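PDB 4UUC: ankyrin repeat and SOCS BOX protein 11 from Homo sapiens, which recruits target proteins such as BIK, DIRAS2 and RPN1 to a cullin-5-RING E3 ubiquitin ligase for degradation, the ankyrin repeat domain being the part present here. Local coordinates for residues N29-T34 against N59-N64; N36-L41 against G65-G70; A19-I24 against A53-E58. All blocks are in the same frame, centred on the assembly; numbering follows the deposited sequence.

Interaction 1. Residues N29-T34 against N59-N64; sequences NVNLVT and NGAHVN
Asn-31 and Ala-61 bring the two loops nearest each other, their CA atoms 5.8 Å apart. Asn-31 carries the polar half of the contact with its amide, its CG anti to the carbonyl carbon and beside the backbone N (chi1 -76°), on a CB that points toward the second loop. ND2 gives a hydrogen bond to Gly-60 O (3.2 Å, 160° at the hydrogen), a partner that lies almost exactly in the amide plane. OD1 takes a weak one from His-62 N, and a water also joins these two atoms, donating to OD1 and accepting from the nitrogen. The same amide stacks on the His-62 imidazole, planes 10° apart, with OD1 3.6 Å above the ring centre. Both loops follow second helices of neighbouring ankyrin repeats, ANK 1 and ANK 2. On one side Asn-29 OD1 accepts from Asn-31 N, an Asx turn. On the other, Gly-60 is the C-prime residue of the Schellman motif ending helix 50-58, and its positive phi explains the glycine. An alanine in place of Asn-31 would probably leave Gly-60 O without this donor and the imidazole without its stacked amide, free to turn. Beside this polar patch Val-30 supplies the apolar half: CG1 sits 3.9 Å from Ala-61 CB, while CG2 lies against Asn-59 CB at 4.0 Å. The Asn-59 amide leads away, ND2 bonding back to Ala-55 O.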
loop_
_atom_site.group_PDB
_atom_site.type_symbol
_atom_site.label_atom_id
_atom_site.label_comp_id
_atom_site.label_asym_id
_atom_site.label_seq_id
_atom_site.Cartn_x
_atom_site.Cartn_y
_atom_site.Cartn_z
ATOM N N ASN A 29 11.597 28.017 -8.174
ATOM C CA ASN A 29 10.362 27.791 -7.435
ATOM C C ASN A 29 10.184 26.323 -7.046
ATOM O O ASN A 29 9.856 25.481 -7.886
ATOM C CB ASN A 29 9.169 28.259 -8.266
ATOM C CG ASN A 29 7.845 28.043 -7.561
ATOM O OD1 ASN A 29 7.791 27.876 -6.339
ATOM N ND2 ASN A 29 6.762 28.049 -8.332
ATOM N N VAL A 30 10.388 26.032 -5.767
ATOM C CA VAL A 30 10.294 24.672 -5.251
ATOM C C VAL A 30 8.905 24.066 -5.462
ATOM O O VAL A 30 8.769 22.852 -5.634
ATOM C CB VAL A 30 10.655 24.646 -3.745
ATOM C CG1 VAL A 30 10.104 23.409 -3.044
ATOM C CG2 VAL A 30 12.163 24.727 -3.569
ATOM N N ASN A 31 7.881 24.915 -5.461
ATOM C CA ASN A 31 6.499 24.445 -5.476
ATOM C C ASN A 31 5.826 24.496 -6.844
ATOM O O ASN A 31 4.621 24.275 -6.953
ATOM C CB ASN A 31 5.683 25.253 -4.468
ATOM C CG ASN A 31 5.947 24.823 -3.043
ATOM O OD1 ASN A 31 5.982 23.629 -2.745
ATOM N ND2 ASN A 31 6.151 25.788 -2.158
ATOM N N LEU A 32 6.604 24.764 -7.888
ATOM C CA LEU A 32 6.089 24.729 -9.252
ATOM C C LEU A 32 5.530 23.348 -9.567
ATOM O O LEU A 32 6.177 22.334 -9.288
ATOM C CB LEU A 32 7.186 25.097 -10.254
ATOM C CG LEU A 32 6.844 24.941 -11.741
ATOM C CD1 LEU A 32 5.743 25.902 -12.147
ATOM C CD2 LEU A 32 8.074 25.148 -12.605
ATOM N N VAL A 33 4.330 23.310 -10.135
ATOM C CA VAL A 33 3.712 22.048 -10.512
ATOM C C VAL A 33 3.450 21.990 -12.009
ATOM O O VAL A 33 3.393 23.022 -12.689
ATOM C CB VAL A 33 2.387 21.801 -9.744
ATOM C CG1 VAL A 33 2.638 21.759 -8.251
ATOM C CG2 VAL A 33 1.347 22.870 -10.082
ATOM N N THR A 34 3.304 20.770 -12.516
ATOM C CA THR A 34 2.967 20.546 -13.913
ATOM C C THR A 34 1.466 20.718 -14.108
ATOM O O THR A 34 0.747 21.051 -13.164
ATOM C CB THR A 34 3.382 19.142 -14.377
ATOM O OG1 THR A 34 2.596 18.161 -13.689
ATOM C CG2 THR A 34 4.862 18.894 -14.096
ATOM N N ASN A 59 12.875 23.484 2.160
ATOM C CA ASN A 59 12.674 24.731 1.434
ATOM C C ASN A 59 11.202 24.972 1.090
ATOM O O ASN A 59 10.882 25.674 0.129
ATOM C CB ASN A 59 13.532 24.737 0.170
ATOM C CG ASN A 59 15.003 24.935 0.476
ATOM O OD1 ASN A 59 15.483 26.066 0.552
ATOM N ND2 ASN A 59 15.725 23.837 0.672
ATOM N N GLY A 60 10.313 24.380 1.882
ATOM C CA GLY A 60 8.903 24.732 1.845
ATOM C C GLY A 60 8.012 23.936 0.912
ATOM O O GLY A 60 6.896 24.365 0.618
ATOM N N ALA A 61 8.478 22.781 0.444
ATOM C CA ALA A 61 7.651 21.930 -0.408
ATOM C C ALA A 61 6.375 21.526 0.336
ATOM O O ALA A 61 6.392 21.363 1.557
ATOM C CB ALA A 61 8.430 20.692 -0.856
ATOM N N HIS A 62 5.274 21.384 -0.401
ATOM C CA HIS A 62 3.986 21.024 0.190
ATOM C C HIS A 62 3.893 19.519 0.430
ATOM O O HIS A 62 3.707 18.740 -0.504
ATOM C CB HIS A 62 2.842 21.485 -0.714
ATOM C CG HIS A 62 2.802 22.967 -0.924
ATOM N ND1 HIS A 62 3.207 23.867 0.038
ATOM C CD2 HIS A 62 2.414 23.706 -1.991
ATOM C CE1 HIS A 62 3.063 25.096 -0.424
ATOM N NE2 HIS A 62 2.585 25.027 -1.654
ATOM N N VAL A 63 4.009 19.123 1.693
ATOM C CA VAL A 63 4.089 17.712 2.063
ATOM C C VAL A 63 2.799 16.937 1.765
ATOM O O VAL A 63 2.830 15.712 1.616
ATOM C CB VAL A 63 4.439 17.566 3.564
ATOM C CG1 VAL A 63 3.245 17.944 4.447
ATOM C CG2 VAL A 63 4.926 16.153 3.872
ATOM N N ASN A 64 1.676 17.647 1.676
ATOM C CA ASN A 64 0.376 17.019 1.431
ATOM C C ASN A 64 -0.235 17.419 0.084
ATOM O O ASN A 64 -1.449 17.323 -0.111
ATOM C CB ASN A 64 -0.596 17.365 2.567
ATOM C CG ASN A 64 -0.297 16.607 3.844
ATOM O OD1 ASN A 64 -0.246 15.372 3.856
ATOM N ND2 ASN A 64 -0.090 17.343 4.929
HETATM O O HOH W 1 5.725 21.185 -3.395
#

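Interaction 2. Residues N36-L41 against G65-G70; sequences NRVSSL and GVTVHG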
loop_
_atom_site.group_PDB
_atom_site.type_symbol
_atom_site.label_atom_id
_atom_site.label_comp_id
_atom_site.label_asym_id
_atom_site.label_seq_id
_atom_site.Cartn_x
_atom_site.Cartn_y
_atom_site.Cartn_z
ATOM N N ASN A 36 -0.541 18.411 -14.557
ATOM C CA ASN A 36 -1.145 17.364 -13.735
ATOM C C ASN A 36 -0.918 17.622 -12.245
ATOM O O ASN A 36 -1.147 16.744 -11.412
ATOM C CB ASN A 36 -0.590 15.988 -14.119
ATOM C CG ASN A 36 -1.087 15.513 -15.473
ATOM O OD1 ASN A 36 -2.169 15.893 -15.923
ATOM N ND2 ASN A 36 -0.298 14.670 -16.129
ATOM N N ARG A 37 -0.466 18.833 -11.926
ATOM C CA ARG A 37 -0.237 19.268 -10.549
ATOM C C ARG A 37 0.795 18.387 -9.833
ATOM O O ARG A 37 0.683 18.126 -8.636
ATOM C CB ARG A 37 -1.551 19.291 -9.763
ATOM C CG ARG A 37 -2.567 20.267 -10.327
ATOM C CD ARG A 37 -3.676 20.571 -9.337
ATOM N NE ARG A 37 -4.630 21.532 -9.883
ATOM C CZ ARG A 37 -4.410 22.841 -9.972
ATOM N NH1 ARG A 37 -3.263 23.359 -9.551
ATOM N NH2 ARG A 37 -5.339 23.637 -10.486
ATOM N N VAL A 38 1.799 17.949 -10.583
ATOM C CA VAL A 38 2.916 17.193 -10.024
ATOM C C VAL A 38 4.049 18.141 -9.643
ATOM O O VAL A 38 4.535 18.909 -10.478
ATOM C CB VAL A 38 3.440 16.140 -11.023
ATOM C CG1 VAL A 38 4.610 15.361 -10.425
ATOM C CG2 VAL A 38 2.318 15.191 -11.435
ATOM N N SER A 39 4.459 18.080 -8.379
ATOM C CA SER A 39 5.570 18.877 -7.869
ATOM C C SER A 39 6.876 18.083 -7.914
ATOM O O SER A 39 6.871 16.871 -8.121
ATOM C CB SER A 39 5.295 19.321 -6.434
ATOM O OG SER A 39 5.465 18.241 -5.524
ATOM N N SER A 40 7.991 18.769 -7.702
ATOM C CA SER A 40 9.287 18.101 -7.619
ATOM C C SER A 40 9.312 17.103 -6.462
ATOM O O SER A 40 9.933 16.041 -6.561
ATOM C CB SER A 40 10.404 19.129 -7.461
ATOM O OG SER A 40 10.526 19.914 -8.637
ATOM N N LEU A 41 8.626 17.432 -5.372
ATOM C CA LEU A 41 8.547 16.520 -4.230
ATOM C C LEU A 41 7.847 15.220 -4.615
ATOM O O LEU A 41 8.284 14.138 -4.219
ATOM C CB LEU A 41 7.823 17.176 -3.053
ATOM C CG LEU A 41 7.684 16.297 -1.803
ATOM C CD1 LEU A 41 9.054 15.885 -1.265
ATOM C CD2 LEU A 41 6.880 17.007 -0.728
ATOM N N GLY A 65 0.612 17.846 -0.847
ATOM C CA GLY A 65 0.162 18.257 -2.166
ATOM C C GLY A 65 -0.475 17.116 -2.938
ATOM O O GLY A 65 -0.008 15.984 -2.876
ATOM N N VAL A 66 -1.540 17.421 -3.672
ATOM C CA VAL A 66 -2.307 16.404 -4.388
ATOM C C VAL A 66 -2.258 16.633 -5.894
ATOM O O VAL A 66 -2.476 17.749 -6.370
ATOM C CB VAL A 66 -3.782 16.390 -3.918
ATOM C CG1 VAL A 66 -4.534 15.236 -4.546
ATOM C CG2 VAL A 66 -3.855 16.295 -2.401
ATOM N N THR A 67 -1.958 15.570 -6.639
ATOM C CA THR A 67 -1.957 15.626 -8.098
ATOM C C THR A 67 -3.384 15.517 -8.630
ATOM O O THR A 67 -4.314 15.224 -7.877
ATOM C CB THR A 67 -1.121 14.496 -8.722
ATOM O OG1 THR A 67 -1.807 13.249 -8.559
ATOM C CG2 THR A 67 0.268 14.416 -8.086
ATOM N N VAL A 68 -3.548 15.737 -9.930
ATOM C CA VAL A 68 -4.859 15.639 -10.565
ATOM C C VAL A 68 -5.463 14.251 -10.371
ATOM O O VAL A 68 -6.682 14.101 -10.318
ATOM C CB VAL A 68 -4.775 15.957 -12.077
ATOM C CG1 VAL A 68 -6.094 15.648 -12.783
ATOM C CG2 VAL A 68 -4.394 17.414 -12.289
ATOM N N HIS A 69 -4.604 13.242 -10.257
ATOM C CA HIS A 69 -5.054 11.860 -10.117
ATOM C C HIS A 69 -5.166 11.410 -8.654
ATOM O O HIS A 69 -5.425 10.238 -8.380
ATOM C CB HIS A 69 -4.108 10.931 -10.877
ATOM C CG HIS A 69 -4.105 11.161 -12.357
ATOM N ND1 HIS A 69 -2.974 11.015 -13.132
ATOM C CD2 HIS A 69 -5.097 11.528 -13.203
ATOM C CE1 HIS A 69 -3.270 11.282 -14.392
ATOM N NE2 HIS A 69 -4.551 11.595 -14.462
ATOM N N GLY A 70 -4.975 12.341 -7.721
ATOM C CA GLY A 70 -5.212 12.077 -6.310
ATOM C C GLY A 70 -4.014 11.501 -5.578
ATOM O O GLY A 70 -4.161 10.903 -4.508
HETATM O O HOH W 2 0.061 19.450 -6.325
#
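Asn-36 and Val-68 are joined by the one direct hydrogen bond between the loops, from Val-68 N to Asn-36 O at 3.0 Å. It is nearly straight at the hydrogen (170°), although the donor stands well above the plane of the carbonyl. The next link is through solvent: a water donates to both Arg-37 O and Val-66 O, tying two carbonyls that could not bond to each other directly.

Van der Waals contacts flank this backbone seam. Val-38 CG2 and Thr-67 CG2 lie side by side, pointing the same way, at 4.0 Å. Val-68 CG2 rests against the Asn-36 carbonyl oxygen at 3.4 Å and also receives Arg-37 CG, 3.9 Å away, from a side chain crossing at about a right angle. Beyond CG the arginine runs extended to NE and its end leads away from the other loop.

Internal bonds shape each loop. Thr-67 OG1 sits between the backbone N and the carbonyl carbon (chi1 72°), where it accepts from Ala-71 N and, weakly, from His-69 N, over a type I turn closed by Gly-70 N and Thr-67 O. Such turns form the projecting fingers of ankyrin repeats. Arg-37 has positive phi at the point equivalent in the repeat to Gly-70, and Ser-39 then caps helix 40-46. His-42 bonds to both loops, ND1 to Ser-39 N and NE2 to Gly-65 O.

Because the direct link and the water link both use main-chain atoms, the bond from Val-68 N to Asn-36 O and the water bridge would themselves probably depend little on which side chains those residues carry.

Interaction 3. Residues A19-I24 against A53-E58; sequences ALKTLI and AKALLE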
loop_
_atom_site.group_PDB
_atom_site.type_symbol
_atom_site.label_atom_id
_atom_site.label_comp_id
_atom_site.label_asym_id
_atom_site.label_seq_id
_atom_site.Cartn_x
_atom_site.Cartn_y
_atom_site.Cartn_z
ATOM N N ALA A 19 22.671 18.507 -7.991
ATOM C CA ALA A 19 22.000 19.357 -8.978
ATOM C C ALA A 19 20.740 19.990 -8.382
ATOM O O ALA A 19 20.482 21.181 -8.568
ATOM C CB ALA A 19 21.655 18.559 -10.220
ATOM N N LEU A 20 19.961 19.191 -7.660
ATOM C CA LEU A 20 18.743 19.683 -7.029
ATOM C C LEU A 20 19.040 20.832 -6.061
ATOM O O LEU A 20 18.398 21.881 -6.115
ATOM C CB LEU A 20 18.030 18.546 -6.297
ATOM C CG LEU A 20 16.732 18.941 -5.601
ATOM C CD1 LEU A 20 15.549 18.212 -6.221
ATOM C CD2 LEU A 20 16.829 18.670 -4.110
ATOM N N LYS A 21 20.015 20.634 -5.180
ATOM C CA LYS A 21 20.364 21.652 -4.197
ATOM C C LYS A 21 20.954 22.889 -4.871
ATOM O O LYS A 21 20.754 24.008 -4.401
ATOM C CB LYS A 21 21.342 21.088 -3.167
ATOM C CG LYS A 21 20.713 20.040 -2.260
ATOM C CD LYS A 21 21.725 19.444 -1.293
ATOM C CE LYS A 21 22.013 20.376 -0.130
ATOM N NZ LYS A 21 20.862 20.461 0.810
ATOM N N THR A 22 21.655 22.691 -5.982
ATOM C CA THR A 22 22.222 23.813 -6.721
ATOM C C THR A 22 21.096 24.670 -7.293
ATOM O O THR A 22 21.122 25.896 -7.187
ATOM C CB THR A 22 23.156 23.333 -7.853
ATOM O OG1 THR A 22 24.259 22.612 -7.289
ATOM C CG2 THR A 22 23.698 24.511 -8.654
ATOM N N LEU A 23 20.105 24.018 -7.893
ATOM C CA LEU A 23 18.948 24.717 -8.448
ATOM C C LEU A 23 18.158 25.457 -7.366
ATOM O O LEU A 23 17.734 26.592 -7.569
ATOM C CB LEU A 23 18.038 23.728 -9.182
ATOM C CG LEU A 23 18.593 23.182 -10.500
ATOM C CD1 LEU A 23 17.831 21.940 -10.944
ATOM C CD2 LEU A 23 18.538 24.252 -11.578
ATOM N N ILE A 24 17.956 24.813 -6.219
ATOM C CA ILE A 24 17.259 25.449 -5.106
ATOM C C ILE A 24 18.007 26.706 -4.661
ATOM O O ILE A 24 17.395 27.749 -4.419
ATOM C CB ILE A 24 17.097 24.472 -3.918
ATOM C CG1 ILE A 24 16.082 23.384 -4.281
ATOM C CG2 ILE A 24 16.642 25.209 -2.658
ATOM C CD1 ILE A 24 16.011 22.233 -3.289
ATOM N N ALA A 53 13.998 14.637 -1.337
ATOM C CA ALA A 53 12.716 14.941 -0.709
ATOM C C ALA A 53 12.906 15.876 0.487
ATOM O O ALA A 53 12.199 16.873 0.612
ATOM C CB ALA A 53 12.012 13.659 -0.280
ATOM N N LYS A 54 13.880 15.573 1.343
ATOM C CA LYS A 54 14.092 16.371 2.550
ATOM C C LYS A 54 14.555 17.781 2.210
ATOM O O LYS A 54 14.125 18.743 2.842
ATOM C CB LYS A 54 15.107 15.712 3.485
ATOM C CG LYS A 54 15.221 16.424 4.829
ATOM C CD LYS A 54 16.157 15.710 5.784
ATOM C CE LYS A 54 16.164 16.389 7.147
ATOM N NZ LYS A 54 17.084 15.724 8.107
ATOM N N ALA A 55 15.429 17.901 1.214
ATOM C CA ALA A 55 15.919 19.205 0.783
ATOM C C ALA A 55 14.765 20.064 0.268
ATOM O O ALA A 55 14.712 21.270 0.517
ATOM C CB ALA A 55 16.986 19.045 -0.288
ATOM N N LEU A 56 13.836 19.438 -0.446
ATOM C CA LEU A 56 12.665 20.140 -0.952
ATOM C C LEU A 56 11.754 20.556 0.208
ATOM O O LEU A 56 11.250 21.681 0.239
ATOM C CB LEU A 56 11.903 19.262 -1.948
ATOM C CG LEU A 56 12.598 19.041 -3.297
ATOM C CD1 LEU A 56 11.993 17.856 -4.036
ATOM C CD2 LEU A 56 12.516 20.292 -4.156
ATOM N N LEU A 57 11.562 19.653 1.166
ATOM C CA LEU A 57 10.727 19.930 2.333
ATOM C C LEU A 57 11.316 21.050 3.189
ATOM O O LEU A 57 10.584 21.891 3.712
ATOM C CB LEU A 57 10.549 18.663 3.175
ATOM C CG LEU A 57 9.611 17.630 2.548
ATOM C CD1 LEU A 57 9.776 16.272 3.216
ATOM C CD2 LEU A 57 8.159 18.098 2.614
ATOM N N GLU A 58 12.640 21.054 3.320
ATOM C CA GLU A 58 13.344 22.083 4.081
ATOM C C GLU A 58 13.151 23.462 3.459
ATOM O O GLU A 58 13.250 24.480 4.144
ATOM C CB GLU A 58 14.840 21.755 4.165
ATOM C CG GLU A 58 15.180 20.675 5.183
ATOM C CD GLU A 58 16.635 20.233 5.126
ATOM O OE1 GLU A 58 17.315 20.502 4.111
ATOM O OE2 GLU A 58 17.099 19.613 6.105
HETATM O O HOH W 3 19.132 18.923 3.095
#
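Leu-20 and Ile-24 meet Ala-55 and Leu-56 with no ring or amide between them; the one flat side-chain group in either segment is the Glu-58 carboxylate, at the border of the contact. Its OE1 takes a hydrogen bond from a water at 2.6 Å, and that water accepts a weak one from Lys-21 NZ. The two charged atoms stand 4.8 Å apart, too far for a salt bridge, so whatever attraction they have is likely to be modest and solvent-mediated.

This is the side-to-side stacking of second helices in successive ankyrin repeats. Helix 17-26 of ANK 1 and helix 50-58 of ANK 2 run almost parallel, their short segments 14° apart with axes 10.3 Å from each other.

The small Ala-55 is what Leu-20 packs on: its CB points toward the first helix and takes Leu-20 CD2 at 3.8 Å. With CG anti to the backbone N (chi1 -180°), Leu-20 reaches out from its helix, and its other methyl, CD1, approaches Leu-56 CD1 at 4.2 Å. Leu-56 starts off to one side, but its end comes nearer and both branches are used. The second, CD2, lies 4.1 Å from Ile-24 CD1, so the leucine spans one turn of the facing helix. Its side chain crosses each of these two at about a right angle.

The apolar layer continues inward onto helix 7-14, where Leu-8 touches both Leu-20 and Leu-56. At its other end, Ile-24 CD1 comes within 4.1 Å of Ala-55 O.

The three contacts lie at the N-terminal end of the ankyrin stack. Interaction 3 joins the second helices, interaction 1 the loops that leave them, and interaction 2 the fingers further on; the centres of 1 and 2, and of 1 and 3, are about 10 Å apart, those of 2 and 3 about 17 Å. Leu-41, in segment 36-41 but not part of the interaction 2 contact itself, touches both of the others: its CD2 is 4.0 Å from Ala-61 CB and 3.7 Å from Leu-57 CD2. Asn-59 OD1 also touches Ile-24 CG2 at 3.5 Å. All three join repeats or their loops within the ankyrin domain, probably the part of this substrate-recognition subunit that meets targets.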